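Local coordinates for uncharacterized protein lp_1913 (Lactobacillus plantarum, PDB 3FLH), which is of unknown function but has a rhodanese-like fold, although its chain lacks the cysteine that rhodanese sulfurtransferases use for catalysis, at residues L13-I17 with Y101-G105; H19-L23 with W110-L115; K47-K51 with L107-K111. All coordinates share one frame. Numbering follows the deposited sequence.

Interaction 1 of 3, residues L13-I17 with Y101-G105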
ATOM      1  N   LEU B  13      -0.949   9.914   5.033  1.00 11.51           N
ATOM      2  CA  LEU B  13      -2.188  10.327   4.389  1.00  9.31           C
ATOM      3  C   LEU B  13      -2.009  11.621   3.596  1.00 12.30           C
ATOM      4  O   LEU B  13      -2.706  11.845   2.605  1.00 13.39           O
ATOM      5  CB  LEU B  13      -3.311  10.487   5.426  1.00  8.49           C
ATOM      6  CG  LEU B  13      -3.868   9.179   5.990  1.00 16.60           C
ATOM      7  CD1 LEU B  13      -4.852   9.449   7.116  1.00 13.71           C
ATOM      8  CD2 LEU B  13      -4.548   8.398   4.857  1.00 14.77           C
ATOM      9  N   SER B  14      -1.069  12.464   4.016  1.00 12.43           N
ATOM     10  CA  SER B  14      -0.824  13.730   3.313  1.00 11.87           C
ATOM     11  C   SER B  14      -0.267  13.486   1.914  1.00 10.65           C
ATOM     12  O   SER B  14      -0.148  14.415   1.115  1.00 10.53           O
ATOM     13  CB  SER B  14       0.164  14.607   4.090  1.00 13.11           C
ATOM     14  OG  SER B  14       1.479  14.091   4.007  1.00 14.60           O
ATOM     15  N   LEU B  15       0.084  12.237   1.627  1.00  9.42           N
ATOM     16  CA  LEU B  15       0.632  11.872   0.323  1.00 10.51           C
ATOM     17  C   LEU B  15      -0.479  11.590  -0.678  1.00 10.83           C
ATOM     18  O   LEU B  15      -0.252  11.615  -1.888  1.00 17.65           O
ATOM     19  CB  LEU B  15       1.503  10.620   0.445  1.00 11.89           C
ATOM     20  CG  LEU B  15       2.719  10.672   1.369  1.00 13.26           C
ATOM     21  CD1 LEU B  15       3.304   9.278   1.486  1.00 15.47           C
ATOM     22  CD2 LEU B  15       3.753  11.661   0.825  1.00 13.27           C
ATOM     23  N   TYR B  16      -1.681  11.326  -0.172  1.00 12.76           N
ATOM     24  CA  TYR B  16      -2.810  10.995  -1.033  1.00 13.18           C
ATOM     25  C   TYR B  16      -3.886  12.061  -1.166  1.00 14.80           C
ATOM     26  O   TYR B  16      -3.989  12.980  -0.352  1.00 12.14           O
ATOM     27  CB  TYR B  16      -3.493   9.709  -0.549  1.00 15.85           C
ATOM     28  CG  TYR B  16      -2.647   8.459  -0.601  1.00 18.46           C
ATOM     29  CD1 TYR B  16      -1.709   8.184   0.394  1.00 17.46           C
ATOM     30  CD2 TYR B  16      -2.804   7.535  -1.634  1.00 16.44           C
ATOM     31  CE1 TYR B  16      -0.952   7.012   0.365  1.00 22.30           C
ATOM     32  CE2 TYR B  16      -2.053   6.360  -1.676  1.00 23.66           C
ATOM     33  CZ  TYR B  16      -1.129   6.105  -0.671  1.00 22.07           C
ATOM     34  OH  TYR B  16      -0.383   4.945  -0.703  1.00 22.04           O
ATOM     35  N   ILE B  17      -4.690  11.915  -2.214  1.00 17.46           N
ATOM     36  CA  ILE B  17      -5.805  12.813  -2.470  1.00 16.87           C
ATOM     37  C   ILE B  17      -7.019  11.927  -2.759  1.00 20.27           C
ATOM     38  O   ILE B  17      -6.912  10.910  -3.451  1.00 15.39           O
ATOM     39  CB  ILE B  17      -5.511  13.774  -3.654  1.00 21.14           C
ATOM     40  CG1 ILE B  17      -6.617  14.830  -3.749  1.00 25.34           C
ATOM     41  CG2 ILE B  17      -5.382  12.998  -4.954  1.00 18.24           C
ATOM     42  CD1 ILE B  17      -6.331  15.928  -4.776  1.00 21.98           C
ATOM     43  N   TYR B 101       0.131  14.640  -5.364  1.00 12.42           N
ATOM     44  CA  TYR B 101      -0.480  13.650  -4.492  1.00 13.90           C
ATOM     45  C   TYR B 101      -0.707  12.392  -5.317  1.00 14.08           C
ATOM     46  O   TYR B 101      -0.756  12.446  -6.546  1.00 10.82           O
ATOM     47  CB  TYR B 101      -1.842  14.153  -3.986  1.00 17.17           C
ATOM     48  CG  TYR B 101      -1.790  15.404  -3.134  1.00 17.06           C
ATOM     49  CD1 TYR B 101      -1.473  15.333  -1.774  1.00 12.60           C
ATOM     50  CD2 TYR B 101      -2.030  16.663  -3.692  1.00 15.15           C
ATOM     51  CE1 TYR B 101      -1.392  16.484  -0.989  1.00 18.76           C
ATOM     52  CE2 TYR B 101      -1.951  17.821  -2.916  1.00 24.72           C
ATOM     53  CZ  TYR B 101      -1.628  17.724  -1.566  1.00 24.79           C
ATOM     54  OH  TYR B 101      -1.510  18.864  -0.805  1.00 27.75           O
ATOM     55  N   GLU B 102      -0.838  11.259  -4.640  1.00 13.07           N
ATOM     56  CA  GLU B 102      -1.118  10.011  -5.321  1.00 13.24           C
ATOM     57  C   GLU B 102      -2.636   9.833  -5.205  1.00 14.85           C
ATOM     58  O   GLU B 102      -3.215  10.176  -4.171  1.00 14.04           O
ATOM     59  CB  GLU B 102      -0.411   8.842  -4.635  1.00  8.43           C
ATOM     60  CG  GLU B 102      -0.420   7.609  -5.499  1.00 20.06           C
ATOM     61  CD  GLU B 102       0.230   6.398  -4.860  1.00 27.51           C
ATOM     62  OE1 GLU B 102       1.312   6.539  -4.247  1.00 25.23           O
ATOM     63  OE2 GLU B 102      -0.347   5.300  -4.999  1.00 28.49           O
ATOM     64  N   LEU B 103      -3.284   9.330  -6.254  1.00 11.40           N
ATOM     65  CA  LEU B 103      -4.733   9.115  -6.220  1.00 11.04           C
ATOM     66  C   LEU B 103      -5.063   7.895  -5.357  1.00 10.16           C
ATOM     67  O   LEU B 103      -4.588   6.801  -5.637  1.00  8.90           O
ATOM     68  CB  LEU B 103      -5.288   8.879  -7.638  1.00 14.90           C
ATOM     69  CG  LEU B 103      -6.752   8.403  -7.759  1.00 14.81           C
ATOM     70  CD1 LEU B 103      -7.682   9.502  -7.249  1.00 13.12           C
ATOM     71  CD2 LEU B 103      -7.098   8.077  -9.223  1.00 10.82           C
ATOM     72  N   ALA B 104      -5.871   8.084  -4.313  1.00 18.31           N
ATOM     73  CA  ALA B 104      -6.265   6.977  -3.438  1.00 16.27           C
ATOM     74  C   ALA B 104      -7.112   5.996  -4.247  1.00 19.98           C
ATOM     75  O   ALA B 104      -8.056   6.407  -4.920  1.00 18.81           O
ATOM     76  CB  ALA B 104      -7.075   7.505  -2.256  1.00 17.46           C
ATOM     77  N   GLY B 105      -6.786   4.708  -4.186  1.00 15.81           N
ATOM     78  CA  GLY B 105      -7.555   3.730  -4.937  1.00 16.54           C
ATOM     79  C   GLY B 105      -6.976   3.426  -6.309  1.00 17.18           C
ATOM     80  O   GLY B 105      -7.249   2.373  -6.885  1.00 21.98           O
TER
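Three main-chain hydrogen bonds join the short strand 16-17 to the end of strand 99-103. Glu102 N donates to Leu15 O (2.8 Å), Ile17 N donates to Glu102 O (3.0 Å), and Ala104 N donates to Ile17 O (3.1 Å). Glu102 thus bonds to the residues before and after Tyr16, the pattern of a parallel bridge. Two CA-H...O contacts add to the ladder: Tyr101 CA to Leu15 O and Tyr16 CA to Glu102 O, both at 3.3 Å. A type I turn from Leu13 to Tyr16, closed by Tyr16 N to Leu13 O (3.0 Å), leads from helix 3-13 into the strand. Tyr16 and Glu102 project from one face of the sheet, Ile17 and Leu103 from the other. Ile17 CB lies 3.7 Å from Tyr101 CB, and Tyr16 CD2 lies 4.3 Å from Ala104 CB. The Tyr101 ring turns its edge to Ser14 O, with CE1 at 3.2 Å. The Tyr16 hydroxyl is hydrogen-bonded to Tyr12 and Lys87, and Tyr16 also packs on Thr84 of the second subunit. Every hydrogen bond between the segments is main chain to main chain, so backbone pairing sets the register of this edge strand, and the side chains add packing.

Interaction 2 of 3, residues H19-L23 with W110-L115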
ATOM      1  N   HIS B  19     -10.548  10.601  -4.252  1.00 20.97           N
ATOM      2  CA  HIS B  19     -11.124  10.598  -5.589  1.00 23.36           C
ATOM      3  C   HIS B  19     -12.283  11.592  -5.687  1.00 26.11           C
ATOM      4  O   HIS B  19     -12.553  12.146  -6.752  1.00 27.25           O
ATOM      5  CB  HIS B  19     -11.583   9.180  -5.955  1.00 21.11           C
ATOM      6  CG  HIS B  19     -12.836   8.745  -5.260  1.00 39.08           C
ATOM      7  ND1 HIS B  19     -14.071   9.291  -5.540  1.00 37.70           N
ATOM      8  CD2 HIS B  19     -13.048   7.808  -4.305  1.00 30.15           C
ATOM      9  CE1 HIS B  19     -14.990   8.709  -4.792  1.00 32.61           C
ATOM     10  NE2 HIS B  19     -14.396   7.805  -4.032  1.00 43.59           N
ATOM     11  N   HIS B  20     -12.954  11.818  -4.562  1.00 31.22           N
ATOM     12  CA  HIS B  20     -14.078  12.751  -4.490  1.00 27.52           C
ATOM     13  C   HIS B  20     -13.599  14.172  -4.786  1.00 26.87           C
ATOM     14  O   HIS B  20     -14.275  14.945  -5.466  1.00 22.52           O
ATOM     15  CB  HIS B  20     -14.703  12.693  -3.092  1.00 37.91           C
ATOM     16  CG  HIS B  20     -15.851  13.635  -2.900  1.00 40.05           C
ATOM     17  ND1 HIS B  20     -17.030  13.525  -3.607  1.00 48.02           N
ATOM     18  CD2 HIS B  20     -15.997  14.710  -2.089  1.00 38.65           C
ATOM     19  CE1 HIS B  20     -17.851  14.493  -3.240  1.00 52.44           C
ATOM     20  NE2 HIS B  20     -17.248  15.225  -2.320  1.00 47.55           N
ATOM     21  N   THR B  21     -12.424  14.508  -4.264  1.00 22.90           N
ATOM     22  CA  THR B  21     -11.840  15.825  -4.466  1.00 20.10           C
ATOM     23  C   THR B  21     -11.448  16.007  -5.926  1.00 19.60           C
ATOM     24  O   THR B  21     -11.639  17.079  -6.503  1.00 23.01           O
ATOM     25  CB  THR B  21     -10.576  16.009  -3.600  1.00 22.35           C
ATOM     26  OG1 THR B  21     -10.884  15.716  -2.234  1.00 19.43           O
ATOM     27  CG2 THR B  21     -10.064  17.438  -3.701  1.00 24.38           C
ATOM     28  N   VAL B  22     -10.889  14.954  -6.514  1.00 18.15           N
ATOM     29  CA  VAL B  22     -10.455  14.979  -7.909  1.00 26.22           C
ATOM     30  C   VAL B  22     -11.664  15.035  -8.842  1.00 22.44           C
ATOM     31  O   VAL B  22     -11.670  15.762  -9.841  1.00 16.21           O
ATOM     32  CB  VAL B  22      -9.611  13.718  -8.252  1.00 23.38           C
ATOM     33  CG1 VAL B  22      -9.202  13.741  -9.721  1.00 14.97           C
ATOM     34  CG2 VAL B  22      -8.378  13.662  -7.363  1.00 15.85           C
ATOM     35  N   LEU B  23     -12.688  14.264  -8.500  1.00 16.35           N
ATOM     36  CA  LEU B  23     -13.899  14.207  -9.303  1.00 25.21           C
ATOM     37  C   LEU B  23     -14.613  15.557  -9.304  1.00 23.42           C
ATOM     38  O   LEU B  23     -14.930  16.100 -10.363  1.00 27.72           O
ATOM     39  CB  LEU B  23     -14.814  13.105  -8.761  1.00 24.03           C
ATOM     40  CG  LEU B  23     -15.875  12.534  -9.701  1.00 37.23           C
ATOM     41  CD1 LEU B  23     -16.411  11.234  -9.118  1.00 38.43           C
ATOM     42  CD2 LEU B  23     -16.988  13.542  -9.910  1.00 37.21           C
ATOM     43  N   TRP B 110     -10.742   3.624  -9.105  1.00 17.96           N
ATOM     44  CA  TRP B 110     -11.486   4.591  -9.915  1.00 17.20           C
ATOM     45  C   TRP B 110     -12.506   3.881 -10.811  1.00 17.42           C
ATOM     46  O   TRP B 110     -13.672   4.276 -10.867  1.00 23.01           O
ATOM     47  CB  TRP B 110     -10.505   5.417 -10.756  1.00 11.22           C
ATOM     48  CG  TRP B 110     -11.112   6.574 -11.482  1.00 10.41           C
ATOM     49  CD1 TRP B 110     -11.682   6.565 -12.727  1.00 15.10           C
ATOM     50  CD2 TRP B 110     -11.192   7.927 -11.015  1.00 15.96           C
ATOM     51  NE1 TRP B 110     -12.105   7.834 -13.062  1.00 15.96           N
ATOM     52  CE2 TRP B 110     -11.818   8.685 -12.029  1.00 12.23           C
ATOM     53  CE3 TRP B 110     -10.794   8.572  -9.833  1.00 21.33           C
ATOM     54  CZ2 TRP B 110     -12.055  10.053 -11.899  1.00 18.65           C
ATOM     55  CZ3 TRP B 110     -11.031   9.938  -9.704  1.00 14.85           C
ATOM     56  CH2 TRP B 110     -11.656  10.662 -10.732  1.00 20.19           C
ATOM     57  N   LYS B 111     -12.066   2.837 -11.507  1.00 17.32           N
ATOM     58  CA  LYS B 111     -12.964   2.082 -12.370  1.00 25.36           C
ATOM     59  C   LYS B 111     -13.999   1.368 -11.506  1.00 25.14           C
ATOM     60  O   LYS B 111     -15.173   1.286 -11.867  1.00 29.27           O
ATOM     61  CB  LYS B 111     -12.188   1.047 -13.189  1.00 25.76           C
ATOM     62  CG  LYS B 111     -11.302   1.630 -14.267  1.00 30.42           C
ATOM     63  CD  LYS B 111     -10.715   0.528 -15.119  1.00 21.39           C
ATOM     64  CE  LYS B 111      -9.965   1.093 -16.314  1.00 25.75           C
ATOM     65  NZ  LYS B 111      -9.457  -0.008 -17.173  1.00 26.18           N
ATOM     66  N   GLY B 112     -13.545   0.856 -10.365  1.00 27.20           N
ATOM     67  CA  GLY B 112     -14.425   0.155  -9.449  1.00 34.03           C
ATOM     68  C   GLY B 112     -15.621   0.993  -9.051  1.00 33.88           C
ATOM     69  O   GLY B 112     -16.689   0.464  -8.749  1.00 45.61           O
HETATM   70  N   MSE B 113     -15.437   2.307  -9.047  1.00 35.86           N
HETATM   71  CA  MSE B 113     -16.504   3.231  -8.698  1.00 30.03           C
HETATM   72  C   MSE B 113     -17.184   3.774  -9.943  1.00 24.03           C
HETATM   73  O   MSE B 113     -18.025   4.671  -9.862  1.00 29.79           O
HETATM   74  CB  MSE B 113     -15.941   4.382  -7.878  1.00 30.29           C
HETATM   75  CG  MSE B 113     -16.164   4.216  -6.399  1.00 51.04           C
HETATM   76 SE   MSE B 113     -14.755   5.011  -5.392  1.00 61.99          SE
HETATM   77  CE  MSE B 113     -13.977   3.378  -4.700  1.00 63.52           C
ATOM     78  N   GLN B 114     -16.810   3.218 -11.091  1.00 23.80           N
ATOM     79  CA  GLN B 114     -17.370   3.620 -12.374  1.00 18.27           C
ATOM     80  C   GLN B 114     -17.211   5.118 -12.625  1.00 22.98           C
ATOM     81  O   GLN B 114     -18.086   5.769 -13.207  1.00 23.27           O
ATOM     82  CB  GLN B 114     -18.846   3.222 -12.444  1.00 33.96           C
ATOM     83  CG  GLN B 114     -19.096   1.719 -12.332  1.00 36.77           C
ATOM     84  CD  GLN B 114     -18.414   0.919 -13.435  1.00 48.41           C
ATOM     85  OE1 GLN B 114     -18.605   1.188 -14.622  1.00 46.53           O
ATOM     86  NE2 GLN B 114     -17.619  -0.074 -13.043  1.00 51.61           N
ATOM     87  N   LEU B 115     -16.083   5.665 -12.189  1.00 20.59           N
ATOM     88  CA  LEU B 115     -15.815   7.083 -12.385  1.00 19.03           C
ATOM     89  C   LEU B 115     -15.447   7.357 -13.849  1.00 20.86           C
ATOM     90  O   LEU B 115     -15.122   6.441 -14.602  1.00 18.48           O
ATOM     91  CB  LEU B 115     -14.713   7.540 -11.422  1.00 22.14           C
ATOM     92  CG  LEU B 115     -15.199   8.071 -10.056  1.00 37.25           C
ATOM     93  CD1 LEU B 115     -16.390   7.275  -9.547  1.00 31.45           C
ATOM     94  CD2 LEU B 115     -14.061   8.023  -9.058  1.00 33.61           C
TER
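The segment 19-23 is the first turn of helix 19-27, while 110-115 holds the end of helix 106-112 and its exit. The backbones stay well apart: the CA atoms of His19 and Trp110 are 7.4 Å from each other, and those of Leu23 and Leu115 8.0 Å. A Schellman motif ends the second helix. Leu115 N bonds to Trp110 O (3.1 Å) and Gln114 N to Lys111 O (2.6 Å), with Gln114 at positive phi. After this turn Leu115 points toward the first helix, where its CG meets Leu23 CD1 at 3.5 Å. No hydrogen bond crosses the contact. The Trp110 ring reaches across, with CZ3 3.9 Å from His19 CB and CH2 4.1 Å from Val22 CG1. The selenium of selenomethionine Met113 sits 3.6 Å from the centre of the His19 ring in an oblique chalcogen-aromatic contact, and His19 NE2 to Met113 SE is 3.1 Å. Leu115 CD2 approaches His19 ND1 at 3.7 Å, and this nitrogen is buried without a polar partner. The two helices follow the neighbouring parallel strands 16-17 and 99-103, and both pack on Leu103. Such helices layered on a parallel sheet are typical of the rhodanese-like alpha/beta fold.

Interaction 3 of 3, residues K47-K51 with L107-K111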
ATOM      1  N   LYS B  47      -5.882   2.506 -23.788  1.00 14.35           N
ATOM      2  CA  LYS B  47      -6.583   3.778 -23.719  1.00 16.78           C
ATOM      3  C   LYS B  47      -7.711   3.813 -22.687  1.00 21.39           C
ATOM      4  O   LYS B  47      -8.777   4.367 -22.954  1.00 18.49           O
ATOM      5  CB  LYS B  47      -7.148   4.130 -25.103  1.00 14.09           C
ATOM      6  CG  LYS B  47      -6.076   4.418 -26.156  1.00 23.01           C
ATOM      7  CD  LYS B  47      -5.186   5.584 -25.732  1.00 20.38           C
ATOM      8  CE  LYS B  47      -4.204   5.962 -26.831  1.00 33.51           C
ATOM      9  NZ  LYS B  47      -3.303   7.076 -26.430  1.00 32.26           N
ATOM     10  N   ASP B  48      -7.472   3.230 -21.515  1.00 15.14           N
ATOM     11  CA  ASP B  48      -8.465   3.198 -20.448  1.00 19.51           C
ATOM     12  C   ASP B  48      -8.119   4.161 -19.317  1.00 17.15           C
ATOM     13  O   ASP B  48      -8.462   3.927 -18.161  1.00 16.75           O
ATOM     14  CB  ASP B  48      -8.599   1.776 -19.889  1.00 23.93           C
ATOM     15  CG  ASP B  48      -7.261   1.174 -19.473  1.00 34.97           C
ATOM     16  OD1 ASP B  48      -7.267   0.067 -18.897  1.00 27.33           O
ATOM     17  OD2 ASP B  48      -6.201   1.796 -19.721  1.00 22.98           O
ATOM     18  N   GLN B  49      -7.449   5.255 -19.655  1.00 14.48           N
ATOM     19  CA  GLN B  49      -7.056   6.228 -18.647  1.00  7.88           C
ATOM     20  C   GLN B  49      -8.235   7.029 -18.104  1.00 13.87           C
ATOM     21  O   GLN B  49      -9.329   7.042 -18.679  1.00 12.39           O
ATOM     22  CB  GLN B  49      -6.024   7.198 -19.221  1.00 13.40           C
ATOM     23  CG  GLN B  49      -6.604   8.164 -20.240  1.00 12.54           C
ATOM     24  CD  GLN B  49      -6.422   7.700 -21.674  1.00 27.53           C
ATOM     25  OE1 GLN B  49      -6.370   6.499 -21.956  1.00 23.02           O
ATOM     26  NE2 GLN B  49      -6.336   8.657 -22.594  1.00 22.26           N
ATOM     27  N   ILE B  50      -7.989   7.687 -16.980  1.00 13.22           N
ATOM     28  CA  ILE B  50      -8.970   8.531 -16.324  1.00 11.37           C
ATOM     29  C   ILE B  50      -9.176   9.747 -17.225  1.00 15.58           C
ATOM     30  O   ILE B  50      -8.234  10.228 -17.865  1.00 14.42           O
ATOM     31  CB  ILE B  50      -8.444   8.981 -14.925  1.00  6.80           C
ATOM     32  CG1 ILE B  50      -8.383   7.767 -13.989  1.00  8.66           C
ATOM     33  CG2 ILE B  50      -9.326  10.077 -14.346  1.00 16.23           C
ATOM     34  CD1 ILE B  50      -7.805   8.048 -12.612  1.00 12.92           C
ATOM     35  N   LYS B  51     -10.413  10.231 -17.283  1.00 18.90           N
ATOM     36  CA  LYS B  51     -10.762  11.386 -18.106  1.00 13.91           C
ATOM     37  C   LYS B  51      -9.779  12.544 -17.917  1.00 16.16           C
ATOM     38  O   LYS B  51      -9.519  12.971 -16.794  1.00 11.89           O
ATOM     39  CB  LYS B  51     -12.181  11.845 -17.767  1.00 14.28           C
ATOM     40  CG  LYS B  51     -12.656  13.021 -18.589  1.00 24.29           C
ATOM     41  CD  LYS B  51     -14.097  13.398 -18.268  1.00 31.89           C
ATOM     42  CE  LYS B  51     -14.536  14.593 -19.116  1.00 36.59           C
ATOM     43  NZ  LYS B  51     -14.454  14.296 -20.586  1.00 39.97           N
ATOM     44  N   LEU B 107      -6.135   3.395 -10.385  1.00 14.64           N
ATOM     45  CA  LEU B 107      -7.019   3.153 -11.523  1.00 13.86           C
ATOM     46  C   LEU B 107      -8.064   2.087 -11.226  1.00 15.38           C
ATOM     47  O   LEU B 107      -9.232   2.232 -11.595  1.00 14.57           O
ATOM     48  CB  LEU B 107      -6.209   2.733 -12.751  1.00  8.70           C
ATOM     49  CG  LEU B 107      -7.042   2.540 -14.025  1.00 11.63           C
ATOM     50  CD1 LEU B 107      -7.762   3.840 -14.365  1.00 11.95           C
ATOM     51  CD2 LEU B 107      -6.142   2.115 -15.180  1.00 12.38           C
ATOM     52  N   GLU B 108      -7.640   1.015 -10.564  1.00 16.54           N
ATOM     53  CA  GLU B 108      -8.542  -0.076 -10.211  1.00 17.67           C
ATOM     54  C   GLU B 108      -9.706   0.465  -9.387  1.00 10.93           C
ATOM     55  O   GLU B 108     -10.866   0.180  -9.674  1.00 18.07           O
ATOM     56  CB  GLU B 108      -7.790  -1.148  -9.409  1.00 24.19           C
ATOM     57  CG  GLU B 108      -8.642  -2.349  -9.019  1.00 32.89           C
ATOM     58  CD  GLU B 108      -8.005  -3.196  -7.932  1.00 46.12           C
ATOM     59  OE1 GLU B 108      -7.845  -2.691  -6.797  1.00 53.07           O
ATOM     60  OE2 GLU B 108      -7.665  -4.367  -8.209  1.00 46.71           O
ATOM     61  N   GLY B 109      -9.396   1.252  -8.360  1.00 19.02           N
ATOM     62  CA  GLY B 109     -10.444   1.818  -7.523  1.00 17.13           C
ATOM     63  C   GLY B 109     -11.349   2.760  -8.297  1.00 19.17           C
ATOM     64  O   GLY B 109     -12.574   2.706  -8.169  1.00 20.78           O
ATOM     65  N   TRP B 110     -10.742   3.624  -9.105  1.00 17.96           N
ATOM     66  CA  TRP B 110     -11.486   4.591  -9.915  1.00 17.20           C
ATOM     67  C   TRP B 110     -12.506   3.881 -10.811  1.00 17.42           C
ATOM     68  O   TRP B 110     -13.672   4.276 -10.867  1.00 23.01           O
ATOM     69  CB  TRP B 110     -10.505   5.417 -10.756  1.00 11.22           C
ATOM     70  CG  TRP B 110     -11.112   6.574 -11.482  1.00 10.41           C
ATOM     71  CD1 TRP B 110     -11.682   6.565 -12.727  1.00 15.10           C
ATOM     72  CD2 TRP B 110     -11.192   7.927 -11.015  1.00 15.96           C
ATOM     73  NE1 TRP B 110     -12.105   7.834 -13.062  1.00 15.96           N
ATOM     74  CE2 TRP B 110     -11.818   8.685 -12.029  1.00 12.23           C
ATOM     75  CE3 TRP B 110     -10.794   8.572  -9.833  1.00 21.33           C
ATOM     76  CZ2 TRP B 110     -12.055  10.053 -11.899  1.00 18.65           C
ATOM     77  CZ3 TRP B 110     -11.031   9.938  -9.704  1.00 14.85           C
ATOM     78  CH2 TRP B 110     -11.656  10.662 -10.732  1.00 20.19           C
ATOM     79  N   LYS B 111     -12.066   2.837 -11.507  1.00 17.32           N
ATOM     80  CA  LYS B 111     -12.964   2.082 -12.370  1.00 25.36           C
ATOM     81  C   LYS B 111     -13.999   1.368 -11.506  1.00 25.14           C
ATOM     82  O   LYS B 111     -15.173   1.286 -11.867  1.00 29.27           O
ATOM     83  CB  LYS B 111     -12.188   1.047 -13.189  1.00 25.76           C
ATOM     84  CG  LYS B 111     -11.302   1.630 -14.267  1.00 30.42           C
ATOM     85  CD  LYS B 111     -10.715   0.528 -15.119  1.00 21.39           C
ATOM     86  CE  LYS B 111      -9.965   1.093 -16.314  1.00 25.75           C
ATOM     87  NZ  LYS B 111      -9.457  -0.008 -17.173  1.00 26.18           N
TER
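Helix 106-112 of the rhodanese-like fold packs here against the loop between strands 33-37 and 54-55. The sequence around Ile50 resembles the HIxGA motif of rhodanese domains, and Trp110 probably corresponds to the tryptophan that is common in their last helix. Leu107 comes first along the helix. Leu107 CD1 lies 4.0 Å from Ile50 CG1 and 3.9 Å from Asp48 O. That carbonyl oxygen is buried and has no polar partner in the model. Leu107 also rests on Tyr77, whose hydroxyl hydrogen-bonds to Ile50 N. Trp110, one turn further, points toward the loop. Ile50 lies over one face of its indole: Ile50 CG1 is 3.7 Å from the centre of the Trp110 five-membered ring and only 10° off the ring normal, a clear CH-pi contact. Ile50 CG2 adds a 3.7 Å approach to Trp110 CZ2. Trp110 NE1, part of this five-membered ring, is also hydrogen-bonded to Pro116 O. Lys111 follows. Lys111 N bonds to Leu107 O (2.9 Å), which places both side chains on the same side of the helix. The lysine side chain is extended and passes the apolar cluster to reach Asp48. This aspartate is shared, because its OD2 forms a salt bridge with Arg39. The other oxygen, Asp48 OD1, accepts a salt-bridge hydrogen bond from Lys111 NZ at 2.8 Å.

Overall arrangement
The first segments come in the order 13-17, 19-23 and 47-51, and all three contacts then close on the segments between residues 101 and 115, late in the chain. Interaction 1 adds the edge strand 16-17 to the parallel sheet. Interactions 2 and 3 share Trp110 and Lys111 of helix 106-112, and their centres are about 8 Å apart. The centre of interaction 1 lies about 13 Å from that of interaction 2 and about 15 Å from that of interaction 3. Leu103 links them: Leu103 CD2 is 3.8 Å from Trp110 CE3 and 3.5 Å from Ile50 CD1. The late strand 99-103 and helix 106-112 are thus tied to the first strand, the helix after it and the 47-51 loop.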